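Local coordinates for protein nicotinate phosphoribosyltransferase (Saccharomyces cerevisiae, PDB 1VLP) that catalyses the ATP-dependent formation of nicotinate D-ribonucleotide from nicotinate and phosphoribosyl diphosphate, the first step of NAD biosynthesis from nicotinic acid, at residues I18-L22 / L75-E81; S52-F57 / E384-I388; Q200-Q205 / F230-V236; S254-L258 / R419-L424. The contacts are given in a common frame with arbitrary orientation. Where two conformers were deposited one is given. Numbering follows the deposited sequence.

Interaction 1. Residues I18-L22 / L75-E81; sequences IKSLL and LRFTEEE
A single buried carboxylate, that of E81, holds both a helix start and a separate loop. It belongs to a capping box at the N terminus of helix 79-88: T78 is the N-cap, with E81 N donating to T78 OG1 (3.1 Å) and T78 N to E81 OE1 (2.9 Å). The other oxygen, E81 OE2, accepts from S20 OG at 2.6 Å, and S20 OG in turn accepts from L22 N at 2.9 Å, an ST turn in the loop that precedes helix 26-38.

Segment 18-22 has no regular structure: S20 is extended (-155/146), then L21 (-69/-12) and L22 (-82/-6) turn. Residues 75-78 are extended and become helical at E79. CA atoms pair S20 with L75 (6.4 Å), L21 with F77 (6.3 Å) and L22 with E81 (7.4 Å). L75 (m, t) sets CD2 3.5 Å from I18 O and CD1 4.0 Å from I18 CG2. L21 (m, t) points into the opposing segment, its CG 3.8 Å from L75 CB; its CB lies over the F77 ring in a CH-pi contact, 3.9 Å from the centroid, while L22 CD2 meets the ring edge. L85 of helix 79-88 touches both F77 and L22.

Two waters sit between the segments. One lies 2.8 Å from K19 O and 3.0 Å from E81 OE2; the other accepts from L21 N at 2.8 Å and lies 2.6 Å from R76 O and 2.7 Å from E81 OE1.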
loop_
_atom_site.group_PDB
_atom_site.type_symbol
_atom_site.label_atom_id
_atom_site.label_comp_id
_atom_site.label_asym_id
_atom_site.label_seq_id
_atom_site.Cartn_x
_atom_site.Cartn_y
_atom_site.Cartn_z
ATOM N N ILE A 18 -10.449 -10.718 9.576
ATOM C CA ILE A 18 -9.548 -10.997 8.458
ATOM C C ILE A 18 -9.714 -12.493 8.154
ATOM O O ILE A 18 -9.185 -13.367 8.878
ATOM C CB ILE A 18 -8.115 -10.680 8.796
ATOM C CG1 ILE A 18 -7.936 -9.211 9.278
ATOM C CG2 ILE A 18 -7.194 -11.011 7.608
ATOM C CD1 ILE A 18 -8.248 -8.146 8.224
ATOM N N LYS A 19 -10.514 -12.778 7.132
ATOM C CA LYS A 19 -10.952 -14.142 6.835
ATOM C C LYS A 19 -10.070 -14.820 5.770
ATOM O O LYS A 19 -10.240 -16.014 5.488
ATOM C CB LYS A 19 -12.406 -14.099 6.418
ATOM C CG LYS A 19 -13.310 -13.578 7.513
ATOM C CD LYS A 19 -14.741 -13.714 7.114
ATOM C CE LYS A 19 -15.688 -13.082 8.152
ATOM N NZ LYS A 19 -15.681 -13.811 9.451
ATOM N N SER A 20 -9.103 -14.073 5.223
ATOM C CA SER A 20 -8.291 -14.617 4.116
ATOM C C SER A 20 -6.945 -13.923 4.066
ATOM O O SER A 20 -6.839 -12.735 4.362
ATOM C CB SER A 20 -9.056 -14.439 2.779
ATOM O OG SER A 20 -8.244 -14.795 1.650
ATOM N N LEU A 21 -5.919 -14.667 3.681
ATOM C CA LEU A 21 -4.635 -14.045 3.372
ATOM C C LEU A 21 -4.682 -13.185 2.093
ATOM O O LEU A 21 -3.764 -12.409 1.830
ATOM C CB LEU A 21 -3.592 -15.121 3.291
ATOM C CG LEU A 21 -3.274 -15.759 4.677
ATOM C CD1 LEU A 21 -2.595 -17.023 4.525
ATOM C CD2 LEU A 21 -2.438 -14.835 5.509
ATOM N N LEU A 22 -5.755 -13.313 1.306
ATOM C CA LEU A 22 -6.043 -12.363 0.195
ATOM C C LEU A 22 -6.750 -11.038 0.572
ATOM O O LEU A 22 -6.947 -10.162 -0.314
ATOM C CB LEU A 22 -6.910 -13.070 -0.858
ATOM C CG LEU A 22 -6.370 -14.329 -1.597
ATOM C CD1 LEU A 22 -7.230 -14.681 -2.791
ATOM C CD2 LEU A 22 -4.958 -14.157 -1.981
ATOM N N LEU A 75 -4.993 -18.569 9.626
ATOM C CA LEU A 75 -5.254 -18.438 8.212
ATOM C C LEU A 75 -4.379 -19.375 7.394
ATOM O O LEU A 75 -3.205 -19.555 7.693
ATOM C CB LEU A 75 -4.996 -17.002 7.772
ATOM C CG LEU A 75 -5.886 -15.902 8.339
ATOM C CD1 LEU A 75 -5.355 -14.585 8.048
ATOM C CD2 LEU A 75 -7.335 -16.075 7.793
ATOM N N ARG A 76 -4.936 -19.918 6.316
ATOM C CA ARG A 76 -4.150 -20.664 5.334
ATOM C C ARG A 76 -4.620 -20.227 3.936
ATOM O O ARG A 76 -5.764 -19.830 3.784
ATOM C CB ARG A 76 -4.355 -22.157 5.489
ATOM C CG ARG A 76 -4.004 -22.693 6.872
ATOM C CD ARG A 76 -2.500 -22.634 7.193
ATOM N NE ARG A 76 -2.195 -23.310 8.460
ATOM C CZ ARG A 76 -2.252 -22.743 9.665
ATOM N NH1 ARG A 76 -2.566 -21.487 9.811
ATOM N NH2 ARG A 76 -1.958 -23.444 10.744
ATOM N N PHE A 77 -3.769 -20.304 2.921
ATOM C CA PHE A 77 -4.262 -20.073 1.555
ATOM C C PHE A 77 -5.092 -21.288 1.130
ATOM O O PHE A 77 -4.576 -22.411 1.120
ATOM C CB PHE A 77 -3.128 -19.893 0.536
ATOM C CG PHE A 77 -2.388 -18.592 0.640
ATOM C CD1 PHE A 77 -2.894 -17.425 0.055
ATOM C CD2 PHE A 77 -1.188 -18.525 1.299
ATOM C CE1 PHE A 77 -2.221 -16.242 0.129
ATOM C CE2 PHE A 77 -0.517 -17.337 1.406
ATOM C CZ PHE A 77 -1.029 -16.186 0.796
ATOM N N THR A 78 -6.363 -21.082 0.792
ATOM C CA THR A 78 -7.195 -22.189 0.304
ATOM C C THR A 78 -6.857 -22.581 -1.144
ATOM O O THR A 78 -6.201 -21.833 -1.894
ATOM C CB THR A 78 -8.716 -21.839 0.340
ATOM O OG1 THR A 78 -9.024 -20.896 -0.705
ATOM C CG2 THR A 78 -9.136 -21.293 1.744
ATOM N N GLU A 79 -7.368 -23.718 -1.566
ATOM C CA GLU A 79 -7.185 -24.170 -2.939
ATOM C C GLU A 79 -7.657 -23.155 -3.954
ATOM O O GLU A 79 -6.972 -22.860 -4.953
ATOM C CB GLU A 79 -7.962 -25.490 -3.119
ATOM C CG GLU A 79 -7.540 -26.320 -4.229
ATOM C CD GLU A 79 -8.188 -27.706 -4.084
ATOM O OE1 GLU A 79 -9.341 -27.863 -4.542
ATOM O OE2 GLU A 79 -7.576 -28.595 -3.441
ATOM N N GLU A 80 -8.836 -22.593 -3.694
ATOM C CA GLU A 80 -9.467 -21.600 -4.592
ATOM C C GLU A 80 -8.653 -20.311 -4.608
ATOM O O GLU A 80 -8.501 -19.673 -5.639
ATOM C CB GLU A 80 -10.888 -21.305 -4.095
ATOM C CG GLU A 80 -11.736 -20.356 -4.954
ATOM C CD GLU A 80 -13.231 -20.409 -4.586
ATOM O OE1 GLU A 80 -13.711 -21.515 -4.209
ATOM O OE2 GLU A 80 -13.920 -19.356 -4.669
ATOM N N GLU A 81 -8.081 -19.951 -3.467
ATOM C CA GLU A 81 -7.253 -18.751 -3.385
ATOM C C GLU A 81 -5.973 -18.920 -4.192
ATOM O O GLU A 81 -5.563 -18.001 -4.923
ATOM C CB GLU A 81 -6.945 -18.413 -1.939
ATOM C CG GLU A 81 -8.237 -17.906 -1.233
ATOM C CD GLU A 81 -8.067 -17.752 0.244
ATOM O OE1 GLU A 81 -7.030 -18.215 0.751
ATOM O OE2 GLU A 81 -8.987 -17.160 0.877
HETATM O O HOH W 1 -9.656 -18.052 3.702
HETATM O O HOH W 2 -6.564 -17.369 3.313
#

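Interaction 2. Residues S52-F57 / E384-I388; sequences SSQLTF and EPLNI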
loop_
_atom_site.group_PDB
_atom_site.type_symbol
_atom_site.label_atom_id
_atom_site.label_comp_id
_atom_site.label_asym_id
_atom_site.label_seq_id
_atom_site.Cartn_x
_atom_site.Cartn_y
_atom_site.Cartn_z
ATOM N N SER A 52 -1.428 10.343 14.359
ATOM C CA SER A 52 -2.523 11.044 15.020
ATOM C C SER A 52 -2.479 10.789 16.548
ATOM O O SER A 52 -3.335 10.144 17.095
ATOM C CB SER A 52 -3.880 10.465 14.579
ATOM O OG SER A 52 -4.105 10.327 13.193
ATOM N N SER A 53 -1.463 11.293 17.231
ATOM C CA SER A 53 -1.178 10.835 18.613
ATOM C C SER A 53 -2.160 11.341 19.661
ATOM O O SER A 53 -2.161 10.889 20.809
ATOM C CB SER A 53 0.256 11.163 19.037
ATOM O OG SER A 53 0.521 12.533 18.901
ATOM N N GLN A 54 -3.006 12.282 19.287
ATOM C CA GLN A 54 -4.099 12.637 20.191
ATOM C C GLN A 54 -5.265 11.639 20.148
ATOM O O GLN A 54 -6.190 11.741 20.960
ATOM C CB GLN A 54 -4.620 14.025 19.895
ATOM C CG GLN A 54 -3.651 15.179 20.271
ATOM C CD GLN A 54 -3.321 15.241 21.769
ATOM O OE1 GLN A 54 -4.202 15.430 22.618
ATOM N NE2 GLN A 54 -2.045 15.095 22.093
ATOM N N LEU A 55 -5.253 10.721 19.189
ATOM C CA LEU A 55 -6.250 9.674 19.108
ATOM C C LEU A 55 -5.711 8.453 19.861
ATOM O O LEU A 55 -4.631 7.955 19.563
ATOM C CB LEU A 55 -6.544 9.302 17.673
ATOM C CG LEU A 55 -7.117 10.410 16.746
ATOM C CD1 LEU A 55 -7.657 9.850 15.435
ATOM C CD2 LEU A 55 -8.164 11.288 17.449
ATOM N N THR A 56 -6.481 7.968 20.828
ATOM C CA THR A 56 -6.011 6.987 21.782
ATOM C C THR A 56 -6.945 5.782 21.876
ATOM O O THR A 56 -8.066 5.828 21.404
ATOM C CB THR A 56 -5.883 7.598 23.197
ATOM O OG1 THR A 56 -7.176 7.887 23.788
ATOM C CG2 THR A 56 -5.032 8.839 23.148
ATOM N N PHE A 57 -6.448 4.745 22.535
ATOM C CA PHE A 57 -7.171 3.490 22.666
ATOM C C PHE A 57 -7.644 3.202 24.085
ATOM O O PHE A 57 -7.125 3.739 25.066
ATOM C CB PHE A 57 -6.272 2.346 22.165
ATOM C CG PHE A 57 -6.124 2.346 20.662
ATOM C CD1 PHE A 57 -5.195 3.176 20.034
ATOM C CD2 PHE A 57 -6.995 1.586 19.875
ATOM C CE1 PHE A 57 -5.122 3.203 18.627
ATOM C CE2 PHE A 57 -6.911 1.605 18.532
ATOM C CZ PHE A 57 -5.946 2.428 17.886
ATOM N N GLU A 384 -12.608 12.116 11.760
ATOM C CA GLU A 384 -11.247 11.983 11.328
ATOM C C GLU A 384 -10.777 10.522 11.320
ATOM O O GLU A 384 -10.984 9.837 12.294
ATOM C CB GLU A 384 -10.371 12.792 12.252
ATOM C CG GLU A 384 -10.692 14.270 12.192
ATOM C CD GLU A 384 -10.000 14.983 11.047
ATOM O OE1 GLU A 384 -9.724 14.351 9.997
ATOM O OE2 GLU A 384 -9.739 16.190 11.211
ATOM N N PRO A 385 -10.126 10.069 10.233
ATOM C CA PRO A 385 -9.429 8.752 10.265
ATOM C C PRO A 385 -8.234 8.697 11.201
ATOM O O PRO A 385 -7.652 9.733 11.580
ATOM C CB PRO A 385 -8.892 8.583 8.834
ATOM C CG PRO A 385 -9.692 9.456 8.018
ATOM C CD PRO A 385 -9.958 10.668 8.908
ATOM N N LEU A 386 -7.885 7.487 11.590
ATOM C CA LEU A 386 -6.672 7.236 12.343
ATOM C C LEU A 386 -5.525 7.214 11.351
ATOM O O LEU A 386 -5.575 6.426 10.403
ATOM C CB LEU A 386 -6.835 5.874 13.035
ATOM C CG LEU A 386 -5.861 5.450 14.089
ATOM C CD1 LEU A 386 -5.895 6.429 15.274
ATOM C CD2 LEU A 386 -6.221 4.021 14.529
ATOM N N ASN A 387 -4.524 8.078 11.557
ATOM C CA ASN A 387 -3.335 8.197 10.685
ATOM C C ASN A 387 -2.223 7.309 11.251
ATOM O O ASN A 387 -1.310 7.812 11.954
ATOM C CB ASN A 387 -2.870 9.642 10.637
ATOM C CG ASN A 387 -1.665 9.898 9.673
ATOM O OD1 ASN A 387 -1.113 8.982 9.047
ATOM N ND2 ASN A 387 -1.253 11.163 9.586
ATOM N N ILE A 388 -2.320 6.028 10.932
ATOM C CA ILE A 388 -1.354 5.022 11.400
ATOM C C ILE A 388 -0.594 4.394 10.226
ATOM O O ILE A 388 -1.102 4.246 9.101
ATOM C CB ILE A 388 -2.025 3.915 12.235
ATOM C CG1 ILE A 388 -3.268 3.359 11.488
ATOM C CG2 ILE A 388 -2.402 4.502 13.620
ATOM C CD1 ILE A 388 -3.914 2.139 12.071
#
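Two connecting loops meet here beside the end of strand 43-50 and the start of strand 388-395, neighbours within the antiparallel sheet; segment 52-57 leaves the first strand through a type I beta turn, S52 to L55, closed by L55 N to S52 O at 2.9 Å, and segment 384-388 leads into the second. E384 starts the approach with its CB directed at the turn, but its carboxylate leads off elsewhere. The CB of P385 points away from the turn; its side chain is about 4 Å from that of T367 at the nearest atoms, a residue inferred to bind phosphoribosyl diphosphate, so the contact probably borders that site. P385 O lies 3.9 Å from L55 CD1.

L386 is the apolar centre. With chi1 t and chi2 p, its two methyls reach different partners: CD1 packs on L55 CB at 3.8 Å, and CD2 on F57 CZ at 3.7 Å. Y155 of helix 144-159 stacks edge-to-face with F57 and also touches L55.

N387 supplies the polar join. One bond is backbone to backbone and weak, S52 N to N387 O at 3.5 Å; the stronger runs from N387 N to the side-chain S52 OG at 2.8 Å. I388 then enters the strand, its side chain packing against helix 144-159 and its N donating weakly to L386 O at 3.3 Å.

Interaction 3. Residues Q200-Q205 / F230-V236; sequences QDLIMQ and FAKKYGV
Segments 200-205 and 230-234, of helices 197-213 and 228-234, cross at -44° with their axes 11.4 Å apart at closest approach. That separation leaves room for large side chains, and two aromatic rings fill it. F230 and Y234, one turn apart and both with chi1 m, project from the second helix and leave a hollow between them; M204, a selenomethionine with all three chi angles m, is the bump that enters it. Its CB lies over the Y234 ring (4.0 Å from the centroid) and its CG over the F230 ring (4.3 Å), both CH-pi contacts, while its CE extends to V236 CG2 at 4.3 Å. T225 of strand 222-225 touches both M204 and V236.

D201 CA lies 7.6 Å from F230 CA. With chi1 t, D201 OD1 lies near the edges of both rings, 3.4 Å from F230 CE1; it accepts from Y234 OH (2.6 Å) and forms a salt bridge with K233 NZ (2.8 Å), the lysine being fully extended. D201 OD2 takes Q205 NE2 at 2.9 Å and a water at 2.6 Å that also binds K233 NZ. Q200 OE1, bonded to R194, sits 3.3 Å from F230 CE2.

G235 (69/36) is the first residue to leave the helix, and V236 points toward 200-205. The helices follow adjacent parallel strands 186-188 and 222-225 in turn, as in the beta-alpha repeats of the TIM-barrel-like domain of type II phosphoribosyltransferases.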
loop_
_atom_site.group_PDB
_atom_site.type_symbol
_atom_site.label_atom_id
_atom_site.label_comp_id
_atom_site.label_asym_id
_atom_site.label_seq_id
_atom_site.Cartn_x
_atom_site.Cartn_y
_atom_site.Cartn_z
ATOM N N GLN A 200 -15.309 -0.904 3.375
ATOM C CA GLN A 200 -14.699 -1.160 2.072
ATOM C C GLN A 200 -15.637 -1.956 1.142
ATOM O O GLN A 200 -15.754 -1.631 -0.024
ATOM C CB GLN A 200 -13.325 -1.824 2.238
ATOM C CG GLN A 200 -12.544 -2.026 0.905
ATOM C CD GLN A 200 -11.119 -2.461 1.148
ATOM O OE1 GLN A 200 -10.879 -3.170 2.081
ATOM N NE2 GLN A 200 -10.179 -2.105 0.247
ATOM N N ASP A 201 -16.314 -2.968 1.663
ATOM C CA ASP A 201 -17.303 -3.693 0.881
ATOM C C ASP A 201 -18.432 -2.800 0.314
ATOM O O ASP A 201 -18.841 -2.928 -0.851
ATOM C CB ASP A 201 -17.884 -4.830 1.690
ATOM C CG ASP A 201 -18.833 -5.683 0.858
ATOM O OD1 ASP A 201 -18.354 -6.409 -0.053
ATOM O OD2 ASP A 201 -20.031 -5.598 1.107
ATOM N N LEU A 202 -18.912 -1.864 1.140
ATOM C CA LEU A 202 -19.957 -0.948 0.678
ATOM C C LEU A 202 -19.459 -0.022 -0.409
ATOM O O LEU A 202 -20.177 0.220 -1.367
ATOM C CB LEU A 202 -20.531 -0.128 1.829
ATOM C CG LEU A 202 -21.438 -0.871 2.787
ATOM C CD1 LEU A 202 -21.687 0.059 3.957
ATOM C CD2 LEU A 202 -22.697 -1.289 2.060
ATOM N N ILE A 203 -18.232 0.491 -0.295
ATOM C CA ILE A 203 -17.676 1.347 -1.351
ATOM C C ILE A 203 -17.385 0.547 -2.639
ATOM O O ILE A 203 -17.590 1.050 -3.731
ATOM C CB ILE A 203 -16.560 2.302 -0.848
ATOM C CG1 ILE A 203 -15.267 1.582 -0.581
ATOM C CG2 ILE A 203 -17.067 3.124 0.328
ATOM C CD1 ILE A 203 -14.451 1.350 -1.830
HETATM N N MSE A 204 -17.033 -0.724 -2.503
HETATM C CA MSE A 204 -16.894 -1.603 -3.678
HETATM C C MSE A 204 -18.234 -1.727 -4.396
HETATM O O MSE A 204 -18.319 -1.630 -5.635
HETATM C CB MSE A 204 -16.378 -2.990 -3.288
HETATM C CG MSE A 204 -14.880 -3.097 -2.959
HETATM SE SE MSE A 204 -13.709 -2.441 -4.402
HETATM C CE MSE A 204 -14.272 -3.730 -5.834
ATOM N N GLN A 205 -19.287 -1.967 -3.620
ATOM C CA GLN A 205 -20.683 -1.941 -4.136
ATOM C C GLN A 205 -21.013 -0.679 -4.897
ATOM O O GLN A 205 -21.586 -0.761 -6.012
ATOM C CB GLN A 205 -21.689 -2.193 -3.009
ATOM C CG GLN A 205 -21.643 -3.592 -2.474
ATOM C CD GLN A 205 -22.713 -3.800 -1.395
ATOM O OE1 GLN A 205 -23.851 -3.407 -1.597
ATOM N NE2 GLN A 205 -22.337 -4.369 -0.251
ATOM N N PHE A 230 -11.360 -8.563 -2.584
ATOM C CA PHE A 230 -12.439 -7.784 -3.231
ATOM C C PHE A 230 -12.349 -7.854 -4.734
ATOM O O PHE A 230 -13.371 -7.842 -5.399
ATOM C CB PHE A 230 -12.475 -6.352 -2.748
ATOM C CG PHE A 230 -13.081 -6.202 -1.361
ATOM C CD1 PHE A 230 -14.371 -6.630 -1.137
ATOM C CD2 PHE A 230 -12.388 -5.629 -0.319
ATOM C CE1 PHE A 230 -14.982 -6.491 0.101
ATOM C CE2 PHE A 230 -12.991 -5.496 0.996
ATOM C CZ PHE A 230 -14.287 -5.941 1.179
ATOM N N ALA A 231 -11.136 -7.908 -5.295
ATOM C CA ALA A 231 -10.993 -8.130 -6.750
ATOM C C ALA A 231 -11.716 -9.442 -7.140
ATOM O O ALA A 231 -12.502 -9.499 -8.072
ATOM C CB ALA A 231 -9.611 -8.250 -7.081
ATOM N N LYS A 232 -11.420 -10.493 -6.387
ATOM C CA LYS A 232 -12.028 -11.817 -6.612
ATOM C C LYS A 232 -13.547 -11.756 -6.456
ATOM O O LYS A 232 -14.276 -12.276 -7.310
ATOM C CB LYS A 232 -11.416 -12.845 -5.669
ATOM C CG LYS A 232 -11.864 -14.307 -5.916
ATOM C CD LYS A 232 -11.038 -15.209 -4.980
ATOM C CE LYS A 232 -11.321 -16.664 -5.235
ATOM N NZ LYS A 232 -12.733 -16.971 -4.916
ATOM N N LYS A 233 -14.014 -11.148 -5.372
ATOM C CA LYS A 233 -15.419 -11.052 -5.074
ATOM C C LYS A 233 -16.239 -10.323 -6.168
ATOM O O LYS A 233 -17.308 -10.783 -6.566
ATOM C CB LYS A 233 -15.632 -10.337 -3.762
ATOM C CG LYS A 233 -17.092 -10.276 -3.303
ATOM C CD LYS A 233 -17.253 -9.754 -1.948
ATOM C CE LYS A 233 -18.742 -9.619 -1.626
ATOM N NZ LYS A 233 -19.021 -9.092 -0.254
ATOM N N TYR A 234 -15.730 -9.183 -6.618
ATOM C CA TYR A 234 -16.451 -8.266 -7.533
ATOM C C TYR A 234 -16.092 -8.454 -8.996
ATOM O O TYR A 234 -16.664 -7.779 -9.896
ATOM C CB TYR A 234 -16.279 -6.819 -7.041
ATOM C CG TYR A 234 -17.108 -6.611 -5.811
ATOM C CD1 TYR A 234 -18.473 -6.383 -5.902
ATOM C CD2 TYR A 234 -16.529 -6.595 -4.545
ATOM C CE1 TYR A 234 -19.267 -6.216 -4.780
ATOM C CE2 TYR A 234 -17.326 -6.446 -3.383
ATOM C CZ TYR A 234 -18.694 -6.252 -3.509
ATOM O OH TYR A 234 -19.480 -6.083 -2.384
ATOM N N GLY A 235 -15.227 -9.436 -9.263
ATOM C CA GLY A 235 -14.885 -9.823 -10.615
ATOM C C GLY A 235 -14.087 -8.800 -11.387
ATOM O O GLY A 235 -14.253 -8.677 -12.603
ATOM N N VAL A 236 -13.199 -8.105 -10.690
ATOM C CA VAL A 236 -12.296 -7.109 -11.287
ATOM C C VAL A 236 -10.845 -7.493 -11.053
ATOM O O VAL A 236 -10.534 -8.415 -10.274
ATOM C CB VAL A 236 -12.643 -5.664 -10.784
ATOM C CG1 VAL A 236 -14.114 -5.320 -11.103
ATOM C CG2 VAL A 236 -12.402 -5.482 -9.320
HETATM O O HOH W 3 -21.419 -7.567 0.214
#

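Interaction 4. Residues S254-L258 / R419-L424; sequences SEDYL and RVKEEL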
loop_
_atom_site.group_PDB
_atom_site.type_symbol
_atom_site.label_atom_id
_atom_site.label_comp_id
_atom_site.label_asym_id
_atom_site.label_seq_id
_atom_site.Cartn_x
_atom_site.Cartn_y
_atom_site.Cartn_z
ATOM N N SER A 254 23.150 -4.365 2.770
ATOM C CA SER A 254 24.574 -4.123 2.905
ATOM C C SER A 254 24.941 -2.636 2.884
ATOM O O SER A 254 26.107 -2.301 2.856
ATOM C CB SER A 254 25.329 -4.925 1.838
ATOM O OG SER A 254 24.639 -4.861 0.598
ATOM N N GLU A 255 23.932 -1.768 2.934
ATOM C CA GLU A 255 24.129 -0.324 2.944
ATOM C C GLU A 255 24.821 0.209 1.668
ATOM O O GLU A 255 25.487 1.240 1.688
ATOM C CB GLU A 255 24.789 0.124 4.259
ATOM C CG GLU A 255 23.865 -0.134 5.466
ATOM C CD GLU A 255 24.299 0.618 6.700
ATOM O OE1 GLU A 255 25.483 0.506 7.095
ATOM O OE2 GLU A 255 23.456 1.330 7.277
ATOM N N ASP A 256 24.625 -0.496 0.549
ATOM C CA ASP A 256 25.002 0.036 -0.739
ATOM C C ASP A 256 23.809 0.844 -1.284
ATOM O O ASP A 256 22.969 0.318 -2.054
ATOM C CB ASP A 256 25.368 -1.081 -1.729
ATOM C CG ASP A 256 26.054 -0.534 -2.987
ATOM O OD1 ASP A 256 25.993 0.701 -3.250
ATOM O OD2 ASP A 256 26.697 -1.335 -3.693
ATOM N N TYR A 257 23.746 2.125 -0.899
ATOM C CA TYR A 257 22.673 2.973 -1.369
ATOM C C TYR A 257 22.982 3.450 -2.764
ATOM O O TYR A 257 22.063 3.645 -3.544
ATOM C CB TYR A 257 22.430 4.161 -0.438
ATOM C CG TYR A 257 21.732 3.743 0.834
ATOM C CD1 TYR A 257 22.449 3.143 1.878
ATOM C CD2 TYR A 257 20.353 3.911 0.985
ATOM C CE1 TYR A 257 21.796 2.763 3.042
ATOM C CE2 TYR A 257 19.705 3.531 2.119
ATOM C CZ TYR A 257 20.430 2.966 3.155
ATOM O OH TYR A 257 19.763 2.570 4.282
ATOM N N LEU A 258 24.269 3.621 -3.056
ATOM C CA LEU A 258 24.716 4.122 -4.380
ATOM C C LEU A 258 24.163 3.238 -5.519
ATOM O O LEU A 258 23.828 3.745 -6.573
ATOM C CB LEU A 258 26.243 4.188 -4.445
ATOM C CG LEU A 258 26.863 4.900 -5.656
ATOM C CD1 LEU A 258 26.454 6.372 -5.685
ATOM C CD2 LEU A 258 28.378 4.770 -5.634
ATOM N N ARG A 419 23.879 10.708 5.933
ATOM C CA ARG A 419 24.957 9.972 5.273
ATOM C C ARG A 419 24.564 9.600 3.832
ATOM O O ARG A 419 25.372 9.700 2.922
ATOM C CB ARG A 419 25.211 8.618 5.946
ATOM C CG ARG A 419 25.948 8.557 7.279
ATOM C CD ARG A 419 26.412 7.107 7.636
ATOM N NE ARG A 419 25.470 6.002 7.308
ATOM C CZ ARG A 419 25.470 5.287 6.178
ATOM N NH1 ARG A 419 26.329 5.555 5.210
ATOM N NH2 ARG A 419 24.602 4.299 5.999
ATOM N N VAL A 420 23.325 9.135 3.660
ATOM C CA VAL A 420 22.794 8.692 2.357
ATOM C C VAL A 420 22.621 9.878 1.405
ATOM O O VAL A 420 23.032 9.806 0.246
ATOM C CB VAL A 420 21.454 7.878 2.484
ATOM C CG1 VAL A 420 20.808 7.613 1.119
ATOM C CG2 VAL A 420 21.685 6.561 3.166
ATOM N N LYS A 421 22.058 10.981 1.885
ATOM C CA LYS A 421 21.942 12.186 1.050
ATOM C C LYS A 421 23.299 12.635 0.494
ATOM O O LYS A 421 23.402 13.081 -0.667
ATOM C CB LYS A 421 21.300 13.316 1.826
ATOM C CG LYS A 421 19.822 13.196 1.962
ATOM C CD LYS A 421 19.352 14.171 3.013
ATOM C CE LYS A 421 17.896 14.387 3.022
ATOM N NZ LYS A 421 17.598 15.347 4.140
ATOM N N GLU A 422 24.341 12.456 1.304
ATOM C CA GLU A 422 25.711 12.775 0.905
ATOM C C GLU A 422 26.202 11.797 -0.153
ATOM O O GLU A 422 26.640 12.234 -1.223
ATOM C CB GLU A 422 26.620 12.759 2.132
ATOM C CG GLU A 422 26.302 13.895 3.108
ATOM C CD GLU A 422 27.070 13.839 4.442
ATOM O OE1 GLU A 422 27.844 12.867 4.687
ATOM O OE2 GLU A 422 26.874 14.786 5.253
ATOM N N GLU A 423 26.061 10.490 0.124
ATOM C CA GLU A 423 26.483 9.418 -0.800
ATOM C C GLU A 423 25.791 9.518 -2.159
ATOM O O GLU A 423 26.417 9.241 -3.191
ATOM C CB GLU A 423 26.304 8.037 -0.179
ATOM C CG GLU A 423 27.242 7.732 1.010
ATOM C CD GLU A 423 26.830 6.517 1.836
ATOM O OE1 GLU A 423 25.931 5.739 1.394
ATOM O OE2 GLU A 423 27.408 6.336 2.944
ATOM N N LEU A 424 24.537 9.955 -2.170
ATOM C CA LEU A 424 23.752 10.098 -3.414
ATOM C C LEU A 424 23.868 11.475 -4.058
ATOM O O LEU A 424 23.222 11.754 -5.079
ATOM C CB LEU A 424 22.268 9.766 -3.155
ATOM C CG LEU A 424 22.118 8.326 -2.652
ATOM C CD1 LEU A 424 20.677 7.929 -2.554
ATOM C CD2 LEU A 424 22.944 7.326 -3.497
#
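The C-terminal helix 414-423 of this TIM-barrel-related region docks on the loop joining helices 244-254 and 260-272, through the buried Y257 and V420 and a more exposed salt-bridge network. E255 leaves the preceding helix with positive phi (62/28), and its extended side chain (chi1 m, chi2 t) carries OE2 to 3.4 Å from R419 NH2, a long salt bridge. R419 starts m, t and then bends at chi3 (-39°), which curls its guanidinium back along its own helix; NH1 thereby pairs with E423 OE2 at 2.6 Å, one turn on. E423 (m, t) thus tethers the arginine that reaches across to E255.

Next to this network, Y257 with chi1 m and chi2 79° presents a ring face to V420, whose t rotamer sets CG2 3.5 Å from the ring centroid and only 4° off the normal, a nearly axial CH-pi contact. F285 meets the same tyrosine edge-to-face, and I401 touches both Y257 and V420, so the pair is embedded in a larger apolar core.

Further along, the CA atoms of L258 and L424 come within 6.1 Å. The two leucines choose different rotamers: L258 is t, p and L424 is m, t. Their methyls meet loosely, CD1 of L258 with CD2 of L424 at 4.2 Å, and L258 CD1 also lies 3.8 Å from E423 O. L424 CD2 lies 3.8 Å from both Y257 O and L258 CA.

From the N terminus, interaction 1 closes first, returning the chain after helix 59-71 to the loop before helix 26-38. Interaction 2 opens at 52-57, within the span of chain between the two segments of interaction 1, and closes only at 384-388, so the two cross; it joins the N-terminal family region to the later one. Interaction 3 opens and closes wholly within interaction 2's span, pairing the helices before and after strand 222-225. Interaction 4 opens at 254-258 and closes at 419-424, beyond interaction 2, so these also cross. Interactions 1 and 3 touch through the E80-K232 salt bridge, whereas interaction 4 lies across the chain's centre from both, about 39 and 42 Å away between centres.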